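Local structure of member of DUF4221 family (Bacteroides vulgatus, 3S9J) at residues A[22-31]-A[43-51]; A[66-77]-A[105-113]. The protein is of unknown function but folds as a six-bladed beta-propeller that carries sodium ions on its surface in the crystal. All blocks are in the same frame, centred on the assembly; numbering follows the deposited sequence. Where two conformers were deposited one is given.

Contact 1 (A[22-31]-A[43-51]). With NA (sodium ion), chain C; FMT (formic acid), chain K.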
loop_
_atom_site.group_PDB
_atom_site.type_symbol
_atom_site.label_atom_id
_atom_site.label_comp_id
_atom_site.label_asym_id
_atom_site.label_seq_id
_atom_site.Cartn_x
_atom_site.Cartn_y
_atom_site.Cartn_z
ATOM N N GLU A 22 -13.343 11.035 -19.265
ATOM C CA GLU A 22 -12.474 12.111 -18.733
ATOM C C GLU A 22 -12.693 12.403 -17.243
ATOM O O GLU A 22 -11.849 13.030 -16.611
ATOM C CB GLU A 22 -12.692 13.408 -19.528
ATOM C CG GLU A 22 -13.974 14.129 -19.307
ATOM C CD GLU A 22 -15.171 13.561 -20.085
ATOM O OE1 GLU A 22 -15.004 12.575 -20.876
ATOM O OE2 GLU A 22 -16.261 14.136 -19.888
ATOM N N GLN A 23 -13.837 11.988 -16.681
ATOM C CA GLN A 23 -14.109 12.219 -15.269
ATOM C C GLN A 23 -13.399 11.268 -14.307
ATOM O O GLN A 23 -13.417 11.508 -13.091
ATOM C CB GLN A 23 -15.623 12.140 -14.982
ATOM C CG GLN A 23 -16.419 13.318 -15.526
ATOM C CD GLN A 23 -17.741 13.444 -14.748
ATOM O OE1 GLN A 23 -18.660 12.645 -14.957
ATOM N NE2 GLN A 23 -17.803 14.391 -13.791
ATOM N N THR A 24 -12.815 10.191 -14.819
ATOM C CA THR A 24 -12.120 9.226 -13.965
ATOM C C THR A 24 -10.783 8.891 -14.574
ATOM O O THR A 24 -10.736 8.335 -15.659
ATOM C CB THR A 24 -12.940 7.920 -13.770
ATOM O OG1 THR A 24 -14.306 8.279 -13.489
ATOM C CG2 THR A 24 -12.323 7.086 -12.596
ATOM N N TYR A 25 -9.684 9.188 -13.877
ATOM C CA TYR A 25 -8.364 8.821 -14.385
ATOM C C TYR A 25 -8.076 7.385 -14.024
ATOM O O TYR A 25 -8.536 6.880 -12.973
ATOM C CB TYR A 25 -7.296 9.737 -13.798
ATOM C CG TYR A 25 -5.954 9.619 -14.467
ATOM C CD1 TYR A 25 -5.810 9.890 -15.821
ATOM C CD2 TYR A 25 -4.836 9.211 -13.752
ATOM C CE1 TYR A 25 -4.560 9.759 -16.441
ATOM C CE2 TYR A 25 -3.589 9.119 -14.355
ATOM C CZ TYR A 25 -3.480 9.412 -15.698
ATOM O OH TYR A 25 -2.279 9.301 -16.335
ATOM N N TYR A 26 -7.312 6.693 -14.877
ATOM C CA TYR A 26 -7.163 5.225 -14.711
ATOM C C TYR A 26 -6.284 4.831 -13.532
ATOM O O TYR A 26 -6.305 3.691 -13.096
ATOM C CB TYR A 26 -6.645 4.530 -15.979
ATOM C CG TYR A 26 -5.179 4.820 -16.277
ATOM C CD1 TYR A 26 -4.157 4.031 -15.765
ATOM C CD2 TYR A 26 -4.835 5.920 -17.022
ATOM C CE1 TYR A 26 -2.812 4.328 -15.994
ATOM C CE2 TYR A 26 -3.485 6.211 -17.282
ATOM C CZ TYR A 26 -2.500 5.399 -16.765
ATOM O OH TYR A 26 -1.195 5.720 -17.012
ATOM N N LEU A 27 -5.485 5.766 -13.042
ATOM C CA LEU A 27 -4.569 5.528 -11.921
ATOM C C LEU A 27 -5.125 6.097 -10.633
ATOM O O LEU A 27 -5.515 7.266 -10.591
ATOM C CB LEU A 27 -3.225 6.207 -12.167
ATOM C CG LEU A 27 -2.216 6.113 -11.016
ATOM C CD1 LEU A 27 -1.823 4.667 -10.822
ATOM C CD2 LEU A 27 -0.995 6.970 -11.319
ATOM N N SER A 28 -5.127 5.264 -9.588
ATOM C CA SER A 28 -5.347 5.692 -8.231
ATOM C C SER A 28 -4.246 5.168 -7.340
ATOM O O SER A 28 -3.832 4.021 -7.503
ATOM C CB SER A 28 -6.662 5.127 -7.691
ATOM O OG SER A 28 -6.806 5.530 -6.301
ATOM N N LYS A 29 -3.800 5.999 -6.396
ATOM C CA LYS A 29 -2.824 5.581 -5.382
ATOM C C LYS A 29 -3.476 5.155 -4.076
ATOM O O LYS A 29 -2.770 4.807 -3.134
ATOM C CB LYS A 29 -1.805 6.691 -5.103
ATOM C CG LYS A 29 -0.925 6.994 -6.328
ATOM C CD LYS A 29 0.193 7.969 -5.974
ATOM C CE LYS A 29 1.150 8.220 -7.115
ATOM N NZ LYS A 29 2.133 9.335 -6.723
ATOM N N SER A 30 -4.804 5.148 -4.030
ATOM C CA SER A 30 -5.527 4.762 -2.821
ATOM C C SER A 30 -6.830 4.052 -3.234
ATOM O O SER A 30 -7.931 4.649 -3.256
ATOM C CB SER A 30 -5.786 5.980 -1.968
ATOM O OG SER A 30 -6.333 5.610 -0.689
HETATM N N MSE A 31 -6.672 2.782 -3.593
HETATM C CA MSE A 31 -7.792 1.964 -4.055
HETATM C C MSE A 31 -7.845 0.704 -3.211
HETATM O O MSE A 31 -6.850 0.023 -3.040
HETATM C CB MSE A 31 -7.710 1.577 -5.551
HETATM C CG MSE A 31 -6.413 1.242 -6.074
HETATM SE SE MSE A 31 -6.819 0.164 -7.729
HETATM C CE MSE A 31 -6.427 -1.552 -6.815
ATOM N N HIS A 43 -13.203 0.858 -3.803
ATOM C CA HIS A 43 -13.059 2.260 -3.436
ATOM C C HIS A 43 -11.863 2.785 -4.239
ATOM O O HIS A 43 -10.760 2.279 -4.087
ATOM C CB HIS A 43 -12.760 2.351 -1.960
ATOM C CG HIS A 43 -12.367 3.718 -1.475
ATOM N ND1 HIS A 43 -13.197 4.480 -0.678
ATOM C CD2 HIS A 43 -11.223 4.440 -1.632
ATOM C CE1 HIS A 43 -12.600 5.627 -0.399
ATOM N NE2 HIS A 43 -11.392 5.619 -0.936
ATOM N N PHE A 44 -12.063 3.789 -5.072
ATOM C CA PHE A 44 -11.006 4.248 -5.964
ATOM C C PHE A 44 -10.875 5.754 -5.812
ATOM O O PHE A 44 -11.682 6.504 -6.340
ATOM C CB PHE A 44 -11.381 3.845 -7.381
ATOM C CG PHE A 44 -10.358 4.168 -8.463
ATOM C CD1 PHE A 44 -10.351 5.410 -9.097
ATOM C CD2 PHE A 44 -9.492 3.187 -8.913
ATOM C CE1 PHE A 44 -9.460 5.672 -10.154
ATOM C CE2 PHE A 44 -8.601 3.458 -9.973
ATOM C CZ PHE A 44 -8.610 4.699 -10.589
ATOM N N GLU A 45 -9.861 6.185 -5.068
ATOM C CA GLU A 45 -9.636 7.603 -4.882
ATOM C C GLU A 45 -9.234 8.199 -6.215
ATOM O O GLU A 45 -8.282 7.757 -6.811
ATOM C CB GLU A 45 -8.562 7.890 -3.858
ATOM C CG GLU A 45 -8.402 9.380 -3.591
ATOM C CD GLU A 45 -7.339 9.637 -2.551
ATOM O OE1 GLU A 45 -7.469 9.076 -1.446
ATOM O OE2 GLU A 45 -6.397 10.391 -2.834
ATOM N N ASN A 46 -9.952 9.194 -6.675
ATOM C CA ASN A 46 -9.740 9.750 -8.037
ATOM C C ASN A 46 -9.268 11.190 -7.878
ATOM O O ASN A 46 -10.005 12.148 -8.156
ATOM C CB ASN A 46 -11.083 9.647 -8.775
ATOM C CG ASN A 46 -11.037 10.142 -10.200
ATOM O OD1 ASN A 46 -10.075 9.869 -10.938
ATOM N ND2 ASN A 46 -12.093 10.871 -10.613
ATOM N N THR A 47 -8.023 11.319 -7.410
ATOM C CA THR A 47 -7.451 12.635 -7.096
ATOM C C THR A 47 -6.221 12.937 -7.948
ATOM O O THR A 47 -5.524 13.939 -7.711
ATOM C CB THR A 47 -7.062 12.726 -5.599
ATOM O OG1 THR A 47 -6.263 11.592 -5.267
ATOM C CG2 THR A 47 -8.348 12.773 -4.732
ATOM N N GLN A 48 -5.925 12.085 -8.924
ATOM C CA GLN A 48 -4.788 12.370 -9.819
ATOM C C GLN A 48 -5.122 13.516 -10.763
ATOM O O GLN A 48 -6.273 13.767 -11.110
ATOM C CB GLN A 48 -4.375 11.156 -10.626
ATOM C CG GLN A 48 -3.816 10.030 -9.782
ATOM C CD GLN A 48 -2.528 10.388 -9.080
ATOM O OE1 GLN A 48 -2.388 10.209 -7.872
ATOM N NE2 GLN A 48 -1.625 10.905 -9.803
ATOM N N LYS A 49 -4.094 14.230 -11.168
ATOM C CA LYS A 49 -4.257 15.295 -12.131
ATOM C C LYS A 49 -5.265 16.309 -11.688
ATOM O O LYS A 49 -5.205 16.750 -10.544
ATOM C CB LYS A 49 -4.483 14.717 -13.565
ATOM C CG LYS A 49 -3.386 13.805 -14.008
ATOM C CD LYS A 49 -3.595 13.398 -15.505
ATOM C CE LYS A 49 -2.359 12.891 -16.144
ATOM N NZ LYS A 49 -2.603 12.798 -17.625
ATOM N N SER A 50 -6.211 16.722 -12.527
ATOM C CA SER A 50 -7.160 17.756 -12.163
ATOM C C SER A 50 -8.385 17.196 -11.447
ATOM O O SER A 50 -9.271 17.930 -11.065
ATOM C CB SER A 50 -7.608 18.521 -13.419
ATOM O OG SER A 50 -8.285 17.649 -14.306
ATOM N N LEU A 51 -8.449 15.875 -11.313
ATOM C CA LEU A 51 -9.627 15.235 -10.739
ATOM C C LEU A 51 -9.578 15.295 -9.224
ATOM O O LEU A 51 -8.511 15.332 -8.628
ATOM C CB LEU A 51 -9.711 13.775 -11.169
ATOM C CG LEU A 51 -9.815 13.652 -12.697
ATOM C CD1 LEU A 51 -9.633 12.268 -13.087
ATOM C CD2 LEU A 51 -11.150 14.219 -13.208
HETATM NA NA NA C . -10.211 8.799 -17.835
HETATM C C FMT K . 1.016 3.079 -16.767
HETATM O O1 FMT K . 2.144 2.515 -16.867
HETATM O O2 FMT K . 0.840 4.195 -16.254
HETATM O O HOH W 1 -9.432 11.192 -16.935
HETATM O O HOH W 2 -1.911 10.024 -18.775
HETATM O O HOH W 3 -7.960 7.945 -17.818
HETATM O O HOH W 4 -7.297 9.508 -10.249
HETATM O O HOH W 5 -4.609 8.743 -6.171
#

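Contact 2 (A[66-77]-A[105-113]). With NA (sodium ion), chain D; FMT (formic acid), chain I; FMT (formic acid), chain N.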
loop_
_atom_site.group_PDB
_atom_site.type_symbol
_atom_site.label_atom_id
_atom_site.label_comp_id
_atom_site.label_asym_id
_atom_site.label_seq_id
_atom_site.Cartn_x
_atom_site.Cartn_y
_atom_site.Cartn_z
ATOM N N LYS A 66 -20.976 4.557 -7.895
ATOM C CA LYS A 66 -21.265 5.909 -7.463
ATOM C C LYS A 66 -20.015 6.761 -7.443
ATOM O O LYS A 66 -18.903 6.233 -7.530
ATOM C CB LYS A 66 -21.961 5.967 -6.119
ATOM C CG LYS A 66 -21.210 5.609 -4.928
ATOM C CD LYS A 66 -22.140 5.693 -3.675
ATOM C CE LYS A 66 -21.433 5.288 -2.423
ATOM N NZ LYS A 66 -22.373 4.859 -1.306
ATOM N N ARG A 67 -20.243 8.056 -7.309
ATOM C CA ARG A 67 -19.190 9.056 -7.260
ATOM C C ARG A 67 -19.423 9.865 -6.014
ATOM O O ARG A 67 -20.524 10.404 -5.796
ATOM C CB ARG A 67 -19.256 9.942 -8.498
ATOM C CG ARG A 67 -18.184 10.995 -8.615
ATOM C CD ARG A 67 -18.259 11.682 -9.965
ATOM N NE ARG A 67 -18.010 10.744 -11.066
ATOM C CZ ARG A 67 -16.828 10.379 -11.545
ATOM N NH1 ARG A 67 -15.698 10.881 -11.063
ATOM N NH2 ARG A 67 -16.774 9.522 -12.556
ATOM N N ILE A 68 -18.407 9.904 -5.167
ATOM C CA ILE A 68 -18.453 10.666 -3.924
ATOM C C ILE A 68 -17.713 11.970 -4.136
ATOM O O ILE A 68 -16.508 11.973 -4.408
ATOM C CB ILE A 68 -17.837 9.872 -2.785
ATOM C CG1 ILE A 68 -18.540 8.519 -2.631
ATOM C CG2 ILE A 68 -17.836 10.703 -1.452
ATOM C CD1 ILE A 68 -17.904 7.593 -1.572
ATOM N N PRO A 69 -18.425 13.099 -4.073
ATOM C CA PRO A 69 -17.751 14.361 -4.345
ATOM C C PRO A 69 -16.808 14.747 -3.219
ATOM O O PRO A 69 -17.044 14.399 -2.049
ATOM C CB PRO A 69 -18.902 15.367 -4.475
ATOM C CG PRO A 69 -20.000 14.760 -3.789
ATOM C CD PRO A 69 -19.847 13.287 -3.794
ATOM N N LEU A 70 -15.735 15.443 -3.579
ATOM C CA LEU A 70 -14.796 16.040 -2.623
ATOM C C LEU A 70 -14.679 17.507 -2.978
ATOM O O LEU A 70 -14.397 17.840 -4.124
ATOM C CB LEU A 70 -13.416 15.361 -2.701
ATOM C CG LEU A 70 -13.287 13.893 -2.322
ATOM C CD1 LEU A 70 -11.838 13.399 -2.580
ATOM C CD2 LEU A 70 -13.766 13.659 -0.854
ATOM N N HIS A 71 -14.934 18.389 -2.007
ATOM C CA HIS A 71 -14.859 19.832 -2.227
ATOM C C HIS A 71 -13.597 20.376 -1.592
ATOM O O HIS A 71 -13.196 19.899 -0.528
ATOM C CB HIS A 71 -16.068 20.501 -1.579
ATOM C CG HIS A 71 -17.376 19.975 -2.076
ATOM N ND1 HIS A 71 -17.923 20.360 -3.282
ATOM C CD2 HIS A 71 -18.233 19.077 -1.541
ATOM C CE1 HIS A 71 -19.069 19.722 -3.463
ATOM N NE2 HIS A 71 -19.287 18.950 -2.415
ATOM N N LYS A 72 -12.958 21.333 -2.258
ATOM C CA LYS A 72 -11.715 21.918 -1.761
ATOM C C LYS A 72 -11.998 22.973 -0.701
ATOM O O LYS A 72 -11.194 23.157 0.219
ATOM C CB LYS A 72 -10.917 22.546 -2.913
ATOM C CG LYS A 72 -10.163 21.585 -3.765
ATOM C CD LYS A 72 -8.815 21.303 -3.192
ATOM C CE LYS A 72 -7.990 20.411 -4.089
ATOM N NZ LYS A 72 -6.729 19.976 -3.432
ATOM N N THR A 73 -13.131 23.669 -0.833
ATOM C CA THR A 73 -13.467 24.791 0.020
ATOM C C THR A 73 -14.889 24.684 0.507
ATOM O O THR A 73 -15.653 23.826 0.056
ATOM C CB THR A 73 -13.265 26.136 -0.735
ATOM O OG1 THR A 73 -14.221 26.248 -1.786
ATOM C CG2 THR A 73 -11.885 26.192 -1.363
ATOM N N GLY A 74 -15.231 25.526 1.466
ATOM C CA GLY A 74 -16.577 25.577 1.983
ATOM C C GLY A 74 -16.720 24.791 3.274
ATOM O O GLY A 74 -15.746 24.360 3.870
ATOM N N PRO A 75 -17.954 24.589 3.719
ATOM C CA PRO A 75 -18.140 23.890 4.989
ATOM C C PRO A 75 -17.692 22.418 4.966
ATOM O O PRO A 75 -17.404 21.831 6.018
ATOM C CB PRO A 75 -19.651 24.012 5.252
ATOM C CG PRO A 75 -20.271 24.405 3.965
ATOM C CD PRO A 75 -19.220 24.962 3.064
ATOM N N ASN A 76 -17.642 21.829 3.777
ATOM C CA ASN A 76 -17.140 20.464 3.612
ATOM C C ASN A 76 -15.790 20.436 2.915
ATOM O O ASN A 76 -15.409 19.448 2.315
ATOM C CB ASN A 76 -18.190 19.654 2.871
ATOM C CG ASN A 76 -19.452 19.492 3.689
ATOM O OD1 ASN A 76 -19.396 18.996 4.827
ATOM N ND2 ASN A 76 -20.585 19.942 3.152
ATOM N N GLY A 77 -15.039 21.526 3.043
ATOM C CA GLY A 77 -13.759 21.661 2.391
ATOM C C GLY A 77 -12.680 20.716 2.900
ATOM O O GLY A 77 -12.425 20.620 4.113
ATOM N N SER A 105 -13.043 12.532 8.563
ATOM C CA SER A 105 -14.056 11.544 8.245
ATOM C C SER A 105 -15.126 12.204 7.409
ATOM O O SER A 105 -15.477 13.367 7.613
ATOM C CB SER A 105 -14.647 10.902 9.491
ATOM O OG SER A 105 -15.129 11.915 10.353
ATOM N N ILE A 106 -15.585 11.472 6.400
ATOM C CA ILE A 106 -16.641 11.951 5.507
ATOM C C ILE A 106 -17.706 10.898 5.328
ATOM O O ILE A 106 -17.475 9.707 5.580
ATOM C CB ILE A 106 -16.094 12.394 4.122
ATOM C CG1 ILE A 106 -15.502 11.229 3.328
ATOM C CG2 ILE A 106 -15.035 13.467 4.269
ATOM C CD1 ILE A 106 -15.118 11.610 1.886
ATOM N N ASN A 107 -18.902 11.336 4.922
ATOM C CA ASN A 107 -19.946 10.370 4.527
ATOM C C ASN A 107 -19.978 10.132 3.003
ATOM O O ASN A 107 -19.120 10.642 2.269
ATOM C CB ASN A 107 -21.315 10.784 5.076
ATOM C CG ASN A 107 -21.839 12.073 4.483
ATOM O OD1 ASN A 107 -21.418 12.487 3.413
ATOM N ND2 ASN A 107 -22.783 12.722 5.189
ATOM N N SER A 108 -20.963 9.351 2.530
ATOM C CA SER A 108 -21.039 8.953 1.125
ATOM C C SER A 108 -21.386 10.117 0.208
ATOM O O SER A 108 -21.304 9.988 -0.998
ATOM C CB SER A 108 -22.066 7.825 0.946
ATOM O OG SER A 108 -23.357 8.223 1.384
ATOM N N GLN A 109 -21.801 11.236 0.795
ATOM C CA GLN A 109 -22.105 12.447 0.045
ATOM C C GLN A 109 -20.921 13.414 0.067
ATOM O O GLN A 109 -21.016 14.559 -0.414
ATOM C CB GLN A 109 -23.385 13.091 0.610
ATOM C CG GLN A 109 -24.649 12.222 0.441
ATOM C CD GLN A 109 -24.764 11.082 1.465
ATOM O OE1 GLN A 109 -24.642 11.293 2.680
ATOM N NE2 GLN A 109 -25.014 9.868 0.969
ATOM N N GLY A 110 -19.791 12.970 0.645
ATOM C CA GLY A 110 -18.622 13.820 0.736
ATOM C C GLY A 110 -18.687 14.915 1.786
ATOM O O GLY A 110 -17.879 15.850 1.753
ATOM N N GLU A 111 -19.655 14.825 2.701
ATOM C CA GLU A 111 -19.797 15.808 3.767
ATOM C C GLU A 111 -18.896 15.460 4.919
ATOM O O GLU A 111 -18.767 14.300 5.284
ATOM C CB GLU A 111 -21.247 15.876 4.222
ATOM C CG GLU A 111 -22.168 16.309 3.062
ATOM C CD GLU A 111 -23.639 16.119 3.356
ATOM O OE1 GLU A 111 -24.001 15.325 4.246
ATOM O OE2 GLU A 111 -24.428 16.754 2.637
ATOM N N ILE A 112 -18.265 16.473 5.495
ATOM C CA ILE A 112 -17.376 16.254 6.621
ATOM C C ILE A 112 -18.185 15.913 7.879
ATOM O O ILE A 112 -19.197 16.558 8.211
ATOM C CB ILE A 112 -16.435 17.440 6.878
ATOM C CG1 ILE A 112 -15.429 17.579 5.715
ATOM C CG2 ILE A 112 -15.717 17.257 8.247
ATOM C CD1 ILE A 112 -14.613 18.836 5.796
ATOM N N ILE A 113 -17.767 14.835 8.508
ATOM C CA ILE A 113 -18.243 14.428 9.828
ATOM C C ILE A 113 -17.344 15.105 10.864
ATOM O O ILE A 113 -17.834 15.901 11.676
ATOM C CB ILE A 113 -18.272 12.910 9.956
ATOM C CG1 ILE A 113 -19.240 12.309 8.905
ATOM C CG2 ILE A 113 -18.653 12.460 11.398
ATOM C CD1 ILE A 113 -19.186 10.761 8.757
HETATM NA NA NA D . -14.162 17.646 -6.378
HETATM C C FMT I . -23.124 11.483 8.581
HETATM O O1 FMT I . -22.933 10.262 8.678
HETATM O O2 FMT I . -23.747 11.973 7.640
HETATM C C FMT N . -13.058 29.839 -1.740
HETATM O O1 FMT N . -13.328 29.293 -2.822
HETATM O O2 FMT N . -12.727 31.030 -1.641
HETATM O O HOH W 6 -22.317 10.118 -3.417
HETATM O O HOH W 7 -16.224 16.526 -6.474
HETATM O O HOH W 8 -16.105 17.501 0.484
HETATM O O HOH W 9 -20.522 18.766 7.200
HETATM O O HOH W 10 -13.908 17.586 -8.756
HETATM O O HOH W 11 -12.750 19.726 -6.494
HETATM O O HOH W 12 -15.879 19.458 -6.773
#

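Contact 1 (A[22-31]-A[43-51])
Ser28 sits on Phe44 where the 22-31 loop comes down on strand 43-46, and this is the tight part of the contact. The serine CB lies over the middle of the Phe44 ring, 3.4 Å from its centroid, a close CH-pi approach over the face. With OG anti to the backbone N (chi1 177°), the hydroxyl turns to Glu45 and donates a hydrogen bond to Glu45 O at 2.7 Å, in the carbonyl plane on a lone pair. The same OG accepts from Ser30 N, forming an ST turn, and Glu45 N in turn donates to Ser30 O. Asn46 suits its place because its amide can both give and take: ND2 donates to Gln23 O at 2.9 Å, while OD1 receives Tyr25 N at 3.0 Å, tilted 25° from the carbonyl plane. Asp53 is a second partner of ND2, and the Glu45 carboxylate is held by Ser84 and Gly83.

The outer side is looser and wetter. The aliphatic part of Lys49 lies over one face of the Tyr25 ring, with CD 4.1 Å from the centroid and offset toward the rim. Beyond it a water links Tyr25 OH to Lys49 NZ, and another joins Leu27 O, Asn46 OD1 and Gln48 N.

The carbonyl O of buried Thr24 binds a sodium ion at 2.3 Å, in a site that Asp21, Asn353 and waters complete. Back on the buried side, Met31 (selenomethionine) forms an antiparallel non-hydrogen-bonded pair with Phe44; here the loop becomes strand 31-36, the first of a four-stranded antiparallel propeller blade.

Contact 2 (A[66-77]-A[105-113])
Asn76 and Ile112 join two neighbouring blades of the beta-propeller: the 66-77 segment leaves the last strand of one, and 105-113 is the hairpin between the last two strands of the next, with an Asx turn at its tip. Asn76 OD1 accepts Ile112 N at 2.8 Å, the N-H coming from above the carbonyl plane, and a water bridges the same oxygen to Ile112 O. Alongside, Ile112 CD1 rests on Gly77 O at 3.3 Å. Leu70 CD2 meets Ile106 CD1 at 3.7 Å, the two apolar chains crossing at about a right angle, and Ile68 lays CG1 and CG2 against Ser108 O. Gly110 CA packs against Pro69 O; the glycine's phi is positive, and a CB would run into that oxygen, which is buried without a hydrogen-bond partner.

Behind this first shell stands Asn107. Its OD1 takes Gln109 N and Glu111 N from opposite faces of the amide plane, while ND2 donates to Glu111 OE1 in an almost straight bond (177°). That bond steadies the Glu111 carboxylate, and Glu111 CB lies beside Asn76 OD1. CG between the backbone N and carbonyl carbon (chi1 66°) folds the Asn107 amide back over the turn. A leucine in its place would probably leave the N-H groups of Gln109 and Glu111 without their acceptor, freeing the turn that presents Gly110 and Ile112 to shift. On its backbone side, Leu70 also binds a sodium ion through O, together with Tyr52 O and four waters. One of these waters, 2.4 Å from the sodium ion, also accepts a hydrogen bond from Leu70 N.

Contacts 1 and 2 have centres 16 Å apart and follow in series along the chain, meeting on the sheet of strands 31-36 to 63-69. In contact 1 the loop entering that blade packs on its second strand and the turn beyond it, whereas contact 2 joins its last strand to the next blade. Arg67 connects them: its NH2 lies 2.9 Å from Thr24 OG1, a probable hydrogen bond, and NH1 makes a weaker one to Gln23 O. Asp53 ties both together, pairing with Arg67 NH1 and with Asn46 ND2. The two sodium ions, one bound by each contact, lie about 15 Å apart. No active site is known here.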